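Local coordinates for gamma-glutamyl-gamma-aminobutyrate hydrolase PuuD (PDB 6VTV), which hydrolyses the gamma-glutamyl linkage of gamma-glutamyl-gamma-aminobutyrate, releasing 4-aminobutanoate and glutamate in the last step of the conversion of putrescine to 4-aminobutanoate, at residues L49-A54 with D97-A102; N184-Q189 with Q224-W229; R197-A202 with S213-P218. One frame throughout, in Å; residues are numbered along the deposited sequence. Where two conformers were deposited one is given.

Contact 1. Residues L49-A54 with D97-A102; sequences LPHALA and DLLSMA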
ATOM      1  N   LEU B  49       4.476   1.433   0.956  1.00 24.39           N
ATOM      2  CA  LEU B  49       5.063   2.751   0.739  1.00 26.61           C
ATOM      3  C   LEU B  49       4.860   3.196  -0.701  1.00 23.66           C
ATOM      4  O   LEU B  49       5.452   2.604  -1.617  1.00 21.60           O
ATOM      5  CB  LEU B  49       6.553   2.728   1.082  1.00 24.84           C
ATOM      6  CG  LEU B  49       6.919   2.107   2.432  1.00 24.19           C
ATOM      7  CD1 LEU B  49       8.430   2.016   2.590  1.00 20.66           C
ATOM      8  CD2 LEU B  49       6.300   2.896   3.575  1.00 23.69           C
ATOM      9  N   PRO B  50       4.051   4.224  -0.954  1.00 25.26           N
ATOM     10  CA  PRO B  50       3.900   4.729  -2.323  1.00 23.37           C
ATOM     11  C   PRO B  50       5.158   5.434  -2.807  1.00 25.49           C
ATOM     12  O   PRO B  50       6.003   5.879  -2.027  1.00 25.11           O
ATOM     13  CB  PRO B  50       2.726   5.712  -2.222  1.00 25.72           C
ATOM     14  CG  PRO B  50       2.110   5.481  -0.874  1.00 29.05           C
ATOM     15  CD  PRO B  50       3.180   4.924   0.000  1.00 28.38           C
ATOM     16  N   HIS B  51       5.259   5.545  -4.136  1.00 22.96           N
ATOM     17  CA  HIS B  51       6.439   6.129  -4.764  1.00 26.69           C
ATOM     18  C   HIS B  51       6.609   7.605  -4.430  1.00 30.16           C
ATOM     19  O   HIS B  51       7.734   8.113  -4.493  1.00 32.17           O
ATOM     20  CB  HIS B  51       6.367   5.948  -6.282  1.00 27.68           C
ATOM     21  CG  HIS B  51       6.401   4.517  -6.721  1.00 27.66           C
ATOM     22  ND1 HIS B  51       6.126   4.128  -8.014  1.00 26.41           N
ATOM     23  CD2 HIS B  51       6.673   3.380  -6.036  1.00 25.64           C
ATOM     24  CE1 HIS B  51       6.229   2.814  -8.108  1.00 26.70           C
ATOM     25  NE2 HIS B  51       6.558   2.335  -6.923  1.00 26.94           N
ATOM     26  N   ALA B  52       5.526   8.303  -4.079  1.00 28.56           N
ATOM     27  CA  ALA B  52       5.640   9.710  -3.713  1.00 29.15           C
ATOM     28  C   ALA B  52       6.473   9.912  -2.456  1.00 24.71           C
ATOM     29  O   ALA B  52       6.993  11.013  -2.239  1.00 26.76           O
ATOM     30  CB  ALA B  52       4.251  10.321  -3.521  1.00 28.46           C
ATOM     31  N   LEU B  53       6.616   8.877  -1.626  1.00 22.86           N
ATOM     32  CA  LEU B  53       7.427   8.973  -0.419  1.00 23.82           C
ATOM     33  C   LEU B  53       8.916   9.072  -0.715  1.00 28.84           C
ATOM     34  O   LEU B  53       9.696   9.317   0.211  1.00 30.80           O
ATOM     35  CB  LEU B  53       7.156   7.771   0.485  1.00 22.80           C
ATOM     36  CG  LEU B  53       5.720   7.675   0.999  1.00 25.80           C
ATOM     37  CD1 LEU B  53       5.597   6.572   2.032  1.00 26.72           C
ATOM     38  CD2 LEU B  53       5.273   9.009   1.574  1.00 27.10           C
ATOM     39  N   ALA B  54       9.327   8.888  -1.973  1.00 28.87           N
ATOM     40  CA  ALA B  54      10.726   9.074  -2.335  1.00 32.89           C
ATOM     41  C   ALA B  54      11.172  10.518  -2.163  1.00 37.05           C
ATOM     42  O   ALA B  54      12.378  10.789  -2.190  1.00 38.76           O
ATOM     43  CB  ALA B  54      10.962   8.624  -3.777  1.00 32.22           C
ATOM     44  N   ASP B  97      11.997   2.635  -9.021  1.00 28.08           N
ATOM     45  CA  ASP B  97      13.441   2.848  -9.049  1.00 24.86           C
ATOM     46  C   ASP B  97      13.839   4.002  -8.141  1.00 24.83           C
ATOM     47  O   ASP B  97      14.773   3.889  -7.339  1.00 25.68           O
ATOM     48  CB  ASP B  97      13.902   3.125 -10.481  1.00 25.09           C
ATOM     49  CG  ASP B  97      13.993   1.872 -11.324  1.00 28.85           C
ATOM     50  OD1 ASP B  97      13.740   0.768 -10.795  1.00 27.95           O
ATOM     51  OD2 ASP B  97      14.320   1.995 -12.524  1.00 25.87           O
ATOM     52  N   LEU B  98      13.130   5.126  -8.254  1.00 25.60           N
ATOM     53  CA  LEU B  98      13.438   6.297  -7.440  1.00 27.86           C
ATOM     54  C   LEU B  98      13.307   5.984  -5.955  1.00 31.91           C
ATOM     55  O   LEU B  98      14.208   6.284  -5.162  1.00 24.04           O
ATOM     56  CB  LEU B  98      12.519   7.452  -7.832  1.00 27.09           C
ATOM     57  CG  LEU B  98      12.995   8.866  -7.509  1.00 33.66           C
ATOM     58  CD1 LEU B  98      14.233   9.223  -8.320  1.00 34.66           C
ATOM     59  CD2 LEU B  98      11.871   9.860  -7.759  1.00 37.98           C
ATOM     60  N   LEU B  99      12.185   5.375  -5.559  1.00 26.23           N
ATOM     61  CA  LEU B  99      11.965   5.068  -4.149  1.00 23.56           C
ATOM     62  C   LEU B  99      12.929   3.996  -3.654  1.00 23.91           C
ATOM     63  O   LEU B  99      13.464   4.100  -2.545  1.00 24.28           O
ATOM     64  CB  LEU B  99      10.517   4.631  -3.926  1.00 24.13           C
ATOM     65  CG  LEU B  99      10.156   4.215  -2.497  1.00 27.76           C
ATOM     66  CD1 LEU B  99      10.359   5.374  -1.531  1.00 26.22           C
ATOM     67  CD2 LEU B  99       8.727   3.686  -2.418  1.00 25.34           C
ATOM     68  N   SER B 100      13.164   2.959  -4.464  1.00 25.61           N
ATOM     69  CA  SER B 100      14.033   1.864  -4.042  1.00 25.46           C
ATOM     70  C   SER B 100      15.457   2.348  -3.805  1.00 25.64           C
ATOM     71  O   SER B 100      16.066   2.036  -2.776  1.00 24.31           O
ATOM     72  CB  SER B 100      14.016   0.749  -5.086  1.00 31.82           C
ATOM     73  OG  SER B 100      12.744   0.129  -5.148  1.00 41.22           O
ATOM     74  N   MET B 101      16.008   3.111  -4.754  1.00 23.87           N
ATOM     75  CA  MET B 101      17.366   3.619  -4.590  1.00 29.17           C
ATOM     76  C   MET B 101      17.478   4.506  -3.357  1.00 30.69           C
ATOM     77  O   MET B 101      18.449   4.406  -2.597  1.00 31.92           O
ATOM     78  CB  MET B 101      17.801   4.388  -5.840  1.00 30.82           C
ATOM     79  CG  MET B 101      17.888   3.546  -7.104  1.00 35.71           C
ATOM     80  SD  MET B 101      19.011   2.146  -6.954  1.00 35.72           S
ATOM     81  CE  MET B 101      17.886   0.783  -7.246  1.00 35.53           C
ATOM     82  N   ALA B 102      16.487   5.370  -3.133  1.00 26.04           N
ATOM     83  CA  ALA B 102      16.555   6.294  -2.007  1.00 25.04           C
ATOM     84  C   ALA B 102      16.442   5.556  -0.678  1.00 24.68           C
ATOM     85  O   ALA B 102      17.196   5.830   0.262  1.00 25.86           O
ATOM     86  CB  ALA B 102      15.462   7.356  -2.131  1.00 26.47           C
TER
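L99 meets A54 and the rest of the turn that A54 ends with CG anti to its backbone N (chi1 177°), while a chi2 of 61° places CD1 against the backbone of A54. In the alpha/beta fold of the class I glutamine amidotransferases, this contact sets helix 94-109 against the 3-10 turn 51-54 that follows strand 45-49. The two methyls of L99 divide the work. CD1 lies 3.7 Å from A54 N, with L53 CB farther off on the same branch. CD2 reaches into the start of the turn, where it rests 3.5 Å from both L49 O and P50 O. It also comes to the edge of the H51 ring, near the ring plane, and the H51 and L99 side chains cross at about a right angle. No hydrogen bond spans the two segments; P50 O instead accepts L53 N at 3.1 Å within the turn, and H51 NE2 bonds to M18 O. Beyond the turn lies the dimer partner, for P50, A52 and L53 pack on L36, I40 and L45 of the second subunit. L49 and L53 also touch L62 of helix 56-62. A54 answers L99 by resting its methyl on the helix backbone, 3.7 Å from CB to L99 CA, and beside the L98 side chain, 4.3 Å from A54 CB to L98 CG.

Contact 2. Residues N184-Q189 with Q224-W229; sequences NSLHGQ and QWHPEW. With MN (manganese (II) ion), chain D.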
ATOM      1  N   ASN B 184      12.708 -21.591  -6.640  1.00 30.43           N
ATOM      2  CA  ASN B 184      12.045 -21.241  -7.884  1.00 29.69           C
ATOM      3  C   ASN B 184      12.861 -20.177  -8.618  1.00 27.44           C
ATOM      4  O   ASN B 184      13.851 -19.653  -8.105  1.00 26.62           O
ATOM      5  CB  ASN B 184      10.612 -20.767  -7.624  1.00 25.99           C
ATOM      6  CG  ASN B 184      10.530 -19.685  -6.560  1.00 24.09           C
ATOM      7  OD1 ASN B 184      11.450 -18.886  -6.393  1.00 26.13           O
ATOM      8  ND2 ASN B 184       9.416 -19.654  -5.837  1.00 25.60           N
ATOM      9  N   SER B 185      12.444 -19.860  -9.840  1.00 25.02           N
ATOM     10  CA  SER B 185      13.183 -18.900 -10.655  1.00 20.88           C
ATOM     11  C   SER B 185      12.216 -18.244 -11.627  1.00 24.34           C
ATOM     12  O   SER B 185      11.601 -18.931 -12.449  1.00 26.17           O
ATOM     13  CB  SER B 185      14.330 -19.584 -11.404  1.00 21.21           C
ATOM     14  OG  SER B 185      15.245 -18.640 -11.935  1.00 21.18           O
ATOM     15  N   LEU B 186      12.074 -16.923 -11.532  1.00 25.19           N
ATOM     16  CA  LEU B 186      11.185 -16.160 -12.401  1.00 23.43           C
ATOM     17  C   LEU B 186      11.838 -14.817 -12.743  1.00 24.81           C
ATOM     18  O   LEU B 186      11.328 -13.743 -12.432  1.00 24.01           O
ATOM     19  CB  LEU B 186       9.817 -15.943 -11.750  1.00 23.86           C
ATOM     20  CG  LEU B 186       9.023 -17.141 -11.223  1.00 29.36           C
ATOM     21  CD1 LEU B 186       9.374 -17.413  -9.770  1.00 29.90           C
ATOM     22  CD2 LEU B 186       7.527 -16.899 -11.372  1.00 32.31           C
ATOM     23  N   HIS B 187      12.993 -14.869 -13.405  1.00 21.46           N
ATOM     24  CA  HIS B 187      13.724 -13.649 -13.713  1.00 22.96           C
ATOM     25  C   HIS B 187      14.476 -13.805 -15.027  1.00 25.05           C
ATOM     26  O   HIS B 187      15.116 -14.832 -15.269  1.00 22.30           O
ATOM     27  CB  HIS B 187      14.697 -13.283 -12.585  1.00 20.25           C
ATOM     28  CG  HIS B 187      15.695 -14.354 -12.269  1.00 22.79           C
ATOM     29  ND1 HIS B 187      17.035 -14.229 -12.566  1.00 20.78           N
ATOM     30  CD2 HIS B 187      15.554 -15.560 -11.670  1.00 20.21           C
ATOM     31  CE1 HIS B 187      17.675 -15.314 -12.170  1.00 22.20           C
ATOM     32  NE2 HIS B 187      16.799 -16.138 -11.623  1.00 22.81           N
ATOM     33  N   GLY B 188      14.388 -12.776 -15.868  1.00 28.80           N
ATOM     34  CA  GLY B 188      15.121 -12.732 -17.119  1.00 26.70           C
ATOM     35  C   GLY B 188      16.356 -11.866 -17.016  1.00 25.95           C
ATOM     36  O   GLY B 188      17.177 -11.817 -17.937  1.00 29.54           O
ATOM     37  N   GLN B 189      16.489 -11.166 -15.894  1.00 22.10           N
ATOM     38  CA  GLN B 189      17.668 -10.378 -15.585  1.00 23.27           C
ATOM     39  C   GLN B 189      18.334 -10.940 -14.336  1.00 22.53           C
ATOM     40  O   GLN B 189      17.722 -11.682 -13.560  1.00 23.08           O
ATOM     41  CB  GLN B 189      17.317  -8.896 -15.384  1.00 21.49           C
ATOM     42  CG  GLN B 189      16.649  -8.254 -16.592  1.00 20.58           C
ATOM     43  CD  GLN B 189      16.729  -6.740 -16.573  1.00 22.07           C
ATOM     44  OE1 GLN B 189      16.984  -6.132 -15.534  1.00 27.15           O
ATOM     45  NE2 GLN B 189      16.514  -6.122 -17.728  1.00 24.29           N
ATOM     46  N   GLN B 224      17.383 -13.849  -5.219  1.00 21.76           N
ATOM     47  CA  GLN B 224      16.879 -13.736  -6.581  1.00 20.47           C
ATOM     48  C   GLN B 224      15.597 -14.530  -6.797  1.00 21.63           C
ATOM     49  O   GLN B 224      14.815 -14.191  -7.692  1.00 19.96           O
ATOM     50  CB  GLN B 224      17.958 -14.187  -7.571  1.00 23.82           C
ATOM     51  CG  GLN B 224      17.582 -14.051  -9.041  1.00 24.28           C
ATOM     52  CD  GLN B 224      17.366 -12.611  -9.467  1.00 25.46           C
ATOM     53  OE1 GLN B 224      18.320 -11.877  -9.731  1.00 27.39           O
ATOM     54  NE2 GLN B 224      16.104 -12.200  -9.542  1.00 18.71           N
ATOM     55  N   TRP B 225      15.356 -15.560  -5.992  1.00 18.79           N
ATOM     56  CA  TRP B 225      14.153 -16.367  -6.121  1.00 23.09           C
ATOM     57  C   TRP B 225      13.006 -15.706  -5.356  1.00 25.51           C
ATOM     58  O   TRP B 225      13.109 -14.566  -4.896  1.00 25.85           O
ATOM     59  CB  TRP B 225      14.420 -17.795  -5.652  1.00 23.17           C
ATOM     60  CG  TRP B 225      14.855 -17.924  -4.224  1.00 21.58           C
ATOM     61  CD1 TRP B 225      14.059 -18.168  -3.144  1.00 21.26           C
ATOM     62  CD2 TRP B 225      16.196 -17.847  -3.723  1.00 23.85           C
ATOM     63  NE1 TRP B 225      14.817 -18.236  -2.000  1.00 22.27           N
ATOM     64  CE2 TRP B 225      16.133 -18.042  -2.328  1.00 22.47           C
ATOM     65  CE3 TRP B 225      17.444 -17.627  -4.318  1.00 22.64           C
ATOM     66  CZ2 TRP B 225      17.268 -18.024  -1.519  1.00 24.01           C
ATOM     67  CZ3 TRP B 225      18.570 -17.609  -3.511  1.00 23.03           C
ATOM     68  CH2 TRP B 225      18.473 -17.806  -2.128  1.00 24.90           C
ATOM     69  N   HIS B 226      11.889 -16.425  -5.216  1.00 23.78           N
ATOM     70  CA  HIS B 226      10.663 -15.895  -4.622  1.00 22.28           C
ATOM     71  C   HIS B 226      10.306 -16.714  -3.386  1.00 26.80           C
ATOM     72  O   HIS B 226       9.496 -17.652  -3.461  1.00 26.24           O
ATOM     73  CB  HIS B 226       9.515 -15.905  -5.630  1.00 24.41           C
ATOM     74  CG  HIS B 226       9.580 -14.789  -6.627  1.00 27.48           C
ATOM     75  ND1 HIS B 226       8.676 -13.749  -6.637  1.00 26.62           N
ATOM     76  CD2 HIS B 226      10.437 -14.552  -7.648  1.00 25.21           C
ATOM     77  CE1 HIS B 226       8.974 -12.918  -7.619  1.00 27.72           C
ATOM     78  NE2 HIS B 226      10.039 -13.383  -8.248  1.00 25.80           N
ATOM     79  N   PRO B 227      10.881 -16.383  -2.226  1.00 22.92           N
ATOM     80  CA  PRO B 227      10.518 -17.102  -0.997  1.00 21.61           C
ATOM     81  C   PRO B 227       9.149 -16.725  -0.452  1.00 23.49           C
ATOM     82  O   PRO B 227       8.649 -17.417   0.443  1.00 25.01           O
ATOM     83  CB  PRO B 227      11.631 -16.707  -0.021  1.00 21.95           C
ATOM     84  CG  PRO B 227      12.056 -15.347  -0.481  1.00 17.90           C
ATOM     85  CD  PRO B 227      11.870 -15.317  -1.979  1.00 18.27           C
ATOM     86  N   GLU B 228       8.527 -15.660  -0.960  1.00 21.56           N
ATOM     87  CA  GLU B 228       7.200 -15.280  -0.489  1.00 20.67           C
ATOM     88  C   GLU B 228       6.123 -16.260  -0.934  1.00 25.87           C
ATOM     89  O   GLU B 228       5.030 -16.264  -0.358  1.00 25.42           O
ATOM     90  CB  GLU B 228       6.852 -13.872  -0.978  1.00 20.90           C
ATOM     91  CG  GLU B 228       6.251 -13.831  -2.376  1.00 24.62           C
ATOM     92  CD  GLU B 228       7.299 -13.894  -3.473  1.00 22.85           C
ATOM     93  OE1 GLU B 228       8.499 -14.014  -3.150  1.00 20.56           O
ATOM     94  OE2 GLU B 228       6.920 -13.819  -4.661  1.00 22.53           O
ATOM     95  N   TRP B 229       6.407 -17.090  -1.937  1.00 23.43           N
ATOM     96  CA  TRP B 229       5.419 -18.013  -2.489  1.00 24.98           C
ATOM     97  C   TRP B 229       5.086 -19.088  -1.463  1.00 26.50           C
ATOM     98  O   TRP B 229       5.910 -19.966  -1.189  1.00 31.03           O
ATOM     99  CB  TRP B 229       5.954 -18.635  -3.774  1.00 23.01           C
ATOM    100  CG  TRP B 229       5.040 -19.655  -4.368  1.00 26.15           C
ATOM    101  CD1 TRP B 229       5.224 -21.007  -4.388  1.00 28.55           C
ATOM    102  CD2 TRP B 229       3.797 -19.409  -5.037  1.00 28.93           C
ATOM    103  NE1 TRP B 229       4.171 -21.619  -5.024  1.00 29.13           N
ATOM    104  CE2 TRP B 229       3.282 -20.660  -5.433  1.00 31.63           C
ATOM    105  CE3 TRP B 229       3.070 -18.254  -5.340  1.00 26.32           C
ATOM    106  CZ2 TRP B 229       2.074 -20.788  -6.116  1.00 35.99           C
ATOM    107  CZ3 TRP B 229       1.872 -18.382  -6.017  1.00 32.12           C
ATOM    108  CH2 TRP B 229       1.385 -19.640  -6.397  1.00 36.43           C
TER
HETATM  109 MN    MN D 301      17.200 -18.206 -10.921  1.00 26.30          MN
HETATM  110  O   HOH W   1      16.066 -17.832  -8.959  1.00 22.08           O
HETATM  111  O   HOH W   2      12.984 -14.973  -9.605  1.00 30.12           O
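N184 and H226 join two irregular loops, the second of which bends through a type I turn from H226 to W229. With chi1 at 51°, CG of N184 sits between the backbone N and carbonyl carbon, and the carboxamide grips both polar backbone atoms of H226. OD1 accepts H226 N at 2.8 Å through a lone pair in its carbonyl plane. ND2 donates to H226 O at 3.1 Å, a bond lying in the amide plane but tilted 33° from the carbonyl plane of H226. W225 CB packs beside OD1, and L186 CD1 touches CD2 of the H226 ring. A stacked pair forms the other end of the contact: the Q224 amide lies nearly parallel to the H187 imidazole, their planes 11° apart, and Q224 CG lies over the ring face, 3.4 Å from its centroid, in a CH-pi contact. H187 ND1 gives its hydrogen to Q189 O at 2.8 Å, in the ring plane, which, with the metal bond at NE2, helps to fix the ring's rotation. H187 NE2 and S185 OG each bind manganese at 2.2 Å, and a water joins them at 2.3 Å and donates to N184 O. H145, H161 and E210 complete this site. A second water bridges L186 N to Q224 O. H226 ND1 bonds in its ring plane to the syn lone pair of E228 OE2 at 2.6 Å, and K34 makes a salt bridge with the same oxygen. H226 also meets Y157 edge-to-face. H226 lies beside C118, the predicted nucleophile, and E228 backs it from the ND1 side, consistent with the Cys-His-Glu triad of class I glutamine amidotransferases.

Contact 3. Residues R197-A202 with S213-P218; sequences RLRVEA and SVINHP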
ATOM      1  N   ARG B 197      31.164  -3.787  -1.941  1.00 35.31           N
ATOM      2  CA  ARG B 197      30.340  -3.529  -0.767  1.00 33.66           C
ATOM      3  C   ARG B 197      29.452  -4.715  -0.421  1.00 32.82           C
ATOM      4  O   ARG B 197      29.026  -4.843   0.732  1.00 37.38           O
ATOM      5  CB  ARG B 197      29.470  -2.289  -0.988  1.00 33.47           C
ATOM      6  CG  ARG B 197      30.239  -0.985  -1.110  1.00 32.33           C
ATOM      7  CD  ARG B 197      29.317   0.151  -1.529  1.00 30.21           C
ATOM      8  NE  ARG B 197      28.324   0.457  -0.503  1.00 32.04           N
ATOM      9  CZ  ARG B 197      27.270   1.244  -0.694  1.00 33.66           C
ATOM     10  NH1 ARG B 197      27.064   1.806  -1.877  1.00 33.07           N
ATOM     11  NH2 ARG B 197      26.418   1.467   0.298  1.00 33.13           N
ATOM     12  N   LEU B 198      29.168  -5.579  -1.390  1.00 28.25           N
ATOM     13  CA  LEU B 198      28.288  -6.722  -1.214  1.00 27.37           C
ATOM     14  C   LEU B 198      29.097  -8.010  -1.144  1.00 27.62           C
ATOM     15  O   LEU B 198      30.167  -8.126  -1.746  1.00 27.60           O
ATOM     16  CB  LEU B 198      27.280  -6.824  -2.365  1.00 25.00           C
ATOM     17  CG  LEU B 198      25.890  -6.212  -2.194  1.00 27.91           C
ATOM     18  CD1 LEU B 198      25.978  -4.840  -1.556  1.00 34.05           C
ATOM     19  CD2 LEU B 198      25.171  -6.140  -3.535  1.00 22.87           C
ATOM     20  N   ARG B 199      28.570  -8.977  -0.402  1.00 29.75           N
ATOM     21  CA  ARG B 199      29.140 -10.312  -0.302  0.50 32.72           C
ATOM     22  C   ARG B 199      28.202 -11.307  -0.973  1.00 32.44           C
ATOM     23  O   ARG B 199      26.981 -11.231  -0.800  1.00 26.76           O
ATOM     24  CB  ARG B 199      29.368 -10.690   1.166  0.50 35.56           C
ATOM     25  CG  ARG B 199      29.408 -12.180   1.449  0.50 36.33           C
ATOM     26  CD  ARG B 199      28.925 -12.486   2.863  0.50 37.42           C
ATOM     27  NE  ARG B 199      29.610 -11.685   3.877  0.50 37.89           N
ATOM     28  CZ  ARG B 199      29.023 -10.744   4.612  0.50 38.90           C
ATOM     29  NH1 ARG B 199      27.733 -10.479   4.451  0.50 39.51           N
ATOM     30  NH2 ARG B 199      29.726 -10.068   5.511  0.50 37.84           N
ATOM     31  N   VAL B 200      28.769 -12.227  -1.753  1.00 32.28           N
ATOM     32  CA  VAL B 200      27.951 -13.211  -2.449  1.00 30.20           C
ATOM     33  C   VAL B 200      27.476 -14.260  -1.454  1.00 29.34           C
ATOM     34  O   VAL B 200      28.272 -14.828  -0.695  1.00 30.69           O
ATOM     35  CB  VAL B 200      28.736 -13.843  -3.608  1.00 34.69           C
ATOM     36  CG1 VAL B 200      27.943 -14.983  -4.227  1.00 31.72           C
ATOM     37  CG2 VAL B 200      29.065 -12.789  -4.655  1.00 33.94           C
ATOM     38  N   GLU B 201      26.168 -14.515  -1.445  1.00 27.91           N
ATOM     39  CA  GLU B 201      25.570 -15.453  -0.504  1.00 28.36           C
ATOM     40  C   GLU B 201      25.264 -16.812  -1.114  1.00 29.90           C
ATOM     41  O   GLU B 201      25.377 -17.826  -0.418  1.00 30.94           O
ATOM     42  CB  GLU B 201      24.282 -14.865   0.083  1.00 24.80           C
ATOM     43  CG  GLU B 201      24.508 -13.722   1.058  1.00 28.31           C
ATOM     44  CD  GLU B 201      24.937 -14.200   2.432  1.00 33.84           C
ATOM     45  OE1 GLU B 201      24.864 -15.420   2.690  1.00 37.51           O
ATOM     46  OE2 GLU B 201      25.353 -13.356   3.253  1.00 37.05           O
ATOM     47  N   ALA B 202      24.879 -16.864  -2.388  1.00 28.02           N
ATOM     48  CA  ALA B 202      24.553 -18.131  -3.029  1.00 29.29           C
ATOM     49  C   ALA B 202      24.667 -17.978  -4.538  1.00 27.25           C
ATOM     50  O   ALA B 202      24.562 -16.874  -5.079  1.00 23.74           O
ATOM     51  CB  ALA B 202      23.150 -18.613  -2.641  1.00 28.77           C
ATOM     52  N   SER B 213      24.444 -10.025   0.200  1.00 23.26           N
ATOM     53  CA  SER B 213      24.225  -9.331   1.459  1.00 25.51           C
ATOM     54  C   SER B 213      25.254  -8.218   1.590  1.00 30.73           C
ATOM     55  O   SER B 213      26.372  -8.323   1.080  1.00 35.69           O
ATOM     56  CB  SER B 213      24.299 -10.277   2.664  1.00 25.23           C
ATOM     57  OG  SER B 213      25.638 -10.559   3.022  1.00 28.14           O
ATOM     58  N   VAL B 214      24.862  -7.147   2.272  1.00 29.97           N
ATOM     59  CA  VAL B 214      25.731  -5.987   2.437  1.00 28.78           C
ATOM     60  C   VAL B 214      26.709  -6.259   3.574  1.00 30.82           C
ATOM     61  O   VAL B 214      26.302  -6.570   4.698  1.00 33.16           O
ATOM     62  CB  VAL B 214      24.917  -4.713   2.703  1.00 30.03           C
ATOM     63  CG1 VAL B 214      25.838  -3.563   3.077  1.00 35.15           C
ATOM     64  CG2 VAL B 214      24.087  -4.354   1.482  1.00 26.62           C
ATOM     65  N   ILE B 215      28.004  -6.142   3.279  1.00 30.30           N
ATOM     66  CA  ILE B 215      29.026  -6.280   4.307  1.00 35.93           C
ATOM     67  C   ILE B 215      28.934  -5.103   5.268  1.00 44.01           C
ATOM     68  O   ILE B 215      28.604  -3.977   4.870  1.00 48.95           O
ATOM     69  CB  ILE B 215      30.419  -6.376   3.662  1.00 36.36           C
ATOM     70  CG1 ILE B 215      30.448  -7.502   2.629  1.00 35.53           C
ATOM     71  CG2 ILE B 215      31.494  -6.599   4.714  1.00 38.34           C
ATOM     72  CD1 ILE B 215      31.687  -7.501   1.761  1.00 34.64           C
ATOM     73  N   ASN B 216      29.210  -5.365   6.547  1.00 44.77           N
ATOM     74  CA  ASN B 216      29.209  -4.365   7.612  1.00 49.35           C
ATOM     75  C   ASN B 216      27.823  -3.785   7.873  1.00 47.11           C
ATOM     76  O   ASN B 216      27.700  -2.717   8.481  1.00 52.98           O
ATOM     77  CB  ASN B 216      30.209  -3.238   7.325  1.00 53.96           C
ATOM     78  CG  ASN B 216      31.641  -3.738   7.251  1.00 61.26           C
ATOM     79  OD1 ASN B 216      32.046  -4.607   8.024  1.00 62.84           O
ATOM     80  ND2 ASN B 216      32.413  -3.191   6.319  1.00 61.90           N
ATOM     81  N   HIS B 217      26.774  -4.468   7.422  1.00 40.61           N
ATOM     82  CA  HIS B 217      25.404  -4.149   7.776  1.00 36.54           C
ATOM     83  C   HIS B 217      24.800  -5.317   8.545  1.00 37.21           C
ATOM     84  O   HIS B 217      25.036  -6.476   8.185  1.00 40.07           O
ATOM     85  CB  HIS B 217      24.559  -3.853   6.526  1.00 33.80           C
ATOM     86  CG  HIS B 217      23.197  -3.307   6.829  1.00 34.81           C
ATOM     87  ND1 HIS B 217      22.156  -4.100   7.259  1.00 34.66           N
ATOM     88  CD2 HIS B 217      22.706  -2.047   6.764  1.00 35.02           C
ATOM     89  CE1 HIS B 217      21.083  -3.353   7.448  1.00 34.66           C
ATOM     90  NE2 HIS B 217      21.390  -2.102   7.152  1.00 36.43           N
ATOM     91  N   PRO B 218      24.038  -5.053   9.611  1.00 36.33           N
ATOM     92  CA  PRO B 218      23.511  -6.168  10.420  1.00 34.41           C
ATOM     93  C   PRO B 218      22.698  -7.172   9.623  1.00 31.95           C
ATOM     94  O   PRO B 218      22.845  -8.382   9.831  1.00 35.64           O
ATOM     95  CB  PRO B 218      22.651  -5.456  11.475  1.00 36.06           C
ATOM     96  CG  PRO B 218      23.213  -4.084  11.559  1.00 39.23           C
ATOM     97  CD  PRO B 218      23.679  -3.741  10.176  1.00 37.70           C
TER
HETATM   98  O   HOH W   3      29.386  -3.149   2.577  1.00 32.38           O
HETATM   99  O   HOH W   4      27.039  -8.852   6.983  1.00 54.65           O
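A beta hairpin of antiparallel strands 198-203 and 209-214 contains this contact, with R199 and S213 as the hydrogen-bonded pair and L198 and V214 as the non-hydrogen-bonded one. R199 N donates almost straight to S213 O at 2.7 Å, and S213 N returns a bond to R199 O at 3.0 Å. Past the strand end, I215 N reaches R197 O at 3.0 Å as the chain enters a type II turn from V214 to H217. On the face of L198 and V214, the leucine CD1 touches the valine CG2 at 3.6 Å. On the other face, S213 OG donates to the anti lone pair of E201 OE2 at 2.8 Å. This oxygen also accepts L170 N, while OE1 takes L171 N. I215 CG1 lies over one guanidinium face of R199, offset toward the rim, in one of its two conformers. R199 NH1 also comes close to S213 OG, but that weak bond is short and bent, and is doubtful. E201 thus ties the hairpin to the start of helix 170-174, whereas V214 and H217 lean on L108 of helix 94-109, and V214 pairs through its backbone with A220 at the start of strand 220-223.

Contacts 2 and 3 are neighbours in sequence and space: the hairpin of contact 3 falls between the two loops of contact 2, with centres about 19 Å apart and nearest atoms about 5 Å. Strand 209-214 links them, since it carries S213 and V214 as well as the manganese ligand E210; even so, the E201 side chain stays about 14 Å from the metal. Contact 1 lies on the opposite side of the chain's centre from contact 2, about 22 Å away between centres, and faces the dimer partner. Helix 94-109 supplies one segment of contact 1 and packs with L108 on contact 3. Contact 2 alone reaches the predicted active site, where the H226 and C118 side chains are about 3 Å apart.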